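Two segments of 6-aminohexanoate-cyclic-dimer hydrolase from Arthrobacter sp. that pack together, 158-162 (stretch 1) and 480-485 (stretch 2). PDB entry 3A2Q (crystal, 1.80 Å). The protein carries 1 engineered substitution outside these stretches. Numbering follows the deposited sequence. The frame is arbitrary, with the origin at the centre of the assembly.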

# COMPACT_ATOMS: atom_id res chain seq x y z
N VAL A 158 3.93 -10.65 -2.82
CA VAL A 158 5.05 -10.24 -3.64
C VAL A 158 6.39 -10.64 -3.02
O VAL A 158 7.32 -11.03 -3.71
N ALA A 159 6.47 -10.56 -1.69
CA ALA A 159 7.70 -10.92 -0.99
C ALA A 159 7.99 -12.42 -1.14
O ALA A 159 9.14 -12.83 -1.13
N ALA A 160 6.93 -13.21 -1.29
CA ALA A 160 7.07 -14.66 -1.43
C ALA A 160 6.99 -15.12 -2.89
O ALA A 160 6.87 -16.31 -3.17
N ALA A 161 7.06 -14.16 -3.81
CA ALA A 161 7.03 -14.45 -5.24
C ALA A 161 5.76 -15.13 -5.75
O ALA A 161 5.80 -15.87 -6.73
N LEU A 162 4.62 -14.88 -5.10
CA LEU A 162 3.37 -15.47 -5.56
C LEU A 162 2.93 -14.70 -6.80
O LEU A 162 2.05 -15.12 -7.54
N ARG A 480 16.37 -12.76 0.23
CA ARG A 480 15.11 -13.49 0.08
C ARG A 480 14.62 -14.00 1.44
O ARG A 480 15.42 -14.34 2.31
N PRO A 481 13.30 -14.05 1.63
CA PRO A 481 12.77 -14.53 2.91
C PRO A 481 13.08 -16.02 3.08
O PRO A 481 13.20 -16.75 2.09
N GLN A 482 13.22 -16.47 4.32
CA GLN A 482 13.53 -17.87 4.61
C GLN A 482 12.48 -18.83 4.06
O GLN A 482 12.76 -20.00 3.79
N LEU A 483 11.26 -18.33 3.90
CA LEU A 483 10.17 -19.15 3.38
C LEU A 483 10.59 -19.74 2.04
O LEU A 483 10.18 -20.83 1.67
N LEU A 484 11.42 -18.99 1.31
CA LEU A 484 11.92 -19.43 0.01
C LEU A 484 13.32 -20.02 0.15
O LEU A 484 14.14 -19.93 -0.76
N ASN A 485 13.58 -20.63 1.31
CA ASN A 485 14.86 -21.26 1.61
C ASN A 485 15.98 -20.24 1.80
O ASN A 485 15.71 -19.03 1.65

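A carbonyl oxygen left without a polar partner is the most unusual feature of this contact: the O atom of Ala159, in the last helical residue of stretch 1, is buried by stretch 2 and finds no hydrogen-bonding partner anywhere in the model. Carbonyls at the C-terminal end of a helix commonly face this difficulty, because the chain beyond them no longer supplies amides in helical register. Here Ala160 is the first residue to leave helical phi/psi, and the turn is held by a bond from Ala161 N to Val158 O of 3.1 Å, while the neighbouring oxygen is covered by carbon instead. The closest approach in the whole contact is made there, with Ala159 O 3.4 Å from Pro481 CG. The proline ring, puckered C-gamma endo and with its CA-to-CB bond directed toward stretch 1, offers no donor to the oxygen. Leu484 adds a looser cover, its CD2 standing 4.2 Å from Ala159 O.

Ala160 and Ala161 contribute methyl groups to the contact, Ala159 its carbonyl oxygen; Leu484 also lies against the backbone, at Ala160 O. Leu484 makes the most contacts. With chi1 m (-79°) and chi2 p (50°), it places CD1 4.0 Å from Ala160 O and 4.2 Å from Ala160 CB, while its CD2 reaches to 4.4 Å from Ala161 CB. Both methyls lie against the Ala160 carbonyl, CD1 being nearer Ala160 CB and CD2 nearer Ala161 CB. The CA-to-CB bond of Ala161 points toward stretch 2, and that of Ala160 lies sideways, yet Ala160 has the largest covered area of any residue in the contact.

Leu483 supplies the other apolar contact to Ala160. Its rotamer, chi1 t and chi2 p, brings CD2 to 4.1 Å from Ala160 CB, so the methyl of Ala160 meets both leucines. Stretch 2 is itself tightly turned: Leu484 N bonds to Pro481 O at 3.0 Å, and Asn485 N to Gln482 O at 2.7 Å. Pro481, Leu483 and Leu484 all direct their CA-to-CB bonds toward stretch 1, whereas Arg480, Gln482 and Asn485 are exposed and make no contact with it.

No hydrogen bond joins the two stretches. Their contact is small, burying 172 Å² in total, and it rests on van der Waals packing between segments more than 300 residues apart in sequence. The example shows how a small contact without hydrogen bonds can still cover a carbonyl at a helix end.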

# COMPACT_ATOMS: atom_id res chain seq x y z
CB VAL A 158 5.03 -8.71 -3.90
CG1 VAL A 158 6.27 -8.29 -4.69
CG2 VAL A 158 3.76 -8.34 -4.66
CB ALA A 159 7.58 -10.56 0.48
CB ALA A 160 5.99 -15.36 -0.62
CB ALA A 161 8.25 -15.27 -5.63
CB LEU A 162 2.30 -15.39 -4.47
CG LEU A 162 2.70 -15.90 -3.08
CD1 LEU A 162 1.46 -15.98 -2.20
CD2 LEU A 162 3.36 -17.26 -3.18
CB ARG A 480 15.29 -14.69 -0.85
CG ARG A 480 15.80 -14.34 -2.23
CD ARG A 480 15.74 -15.55 -3.15
NE ARG A 480 16.37 -15.27 -4.44
CZ ARG A 480 16.28 -16.06 -5.50
NH1 ARG A 480 15.57 -17.18 -5.44
NH2 ARG A 480 16.88 -15.72 -6.63
CB PRO A 481 11.27 -14.25 2.80
CG PRO A 481 11.01 -14.30 1.32
CD PRO A 481 12.21 -13.60 0.74
CB GLN A 482 13.68 -18.09 6.12
CG GLN A 482 14.78 -17.27 6.76
CD GLN A 482 16.16 -17.55 6.18
OE1 GLN A 482 17.11 -16.81 6.42
NE2 GLN A 482 16.27 -18.63 5.41
CB LEU A 483 8.91 -18.29 3.19
CG LEU A 483 7.65 -18.99 2.70
CD1 LEU A 483 7.21 -20.03 3.72
CD2 LEU A 483 6.56 -17.96 2.48
CB LEU A 484 11.95 -18.24 -0.96
CG LEU A 484 10.63 -17.80 -1.61
CD1 LEU A 484 9.54 -17.64 -0.57
CD2 LEU A 484 10.86 -16.50 -2.37
CB ASN A 485 15.25 -22.25 0.50
CG ASN A 485 14.19 -23.30 0.26
OD1 ASN A 485 13.72 -23.96 1.19
ND2 ASN A 485 13.80 -23.47 -1.00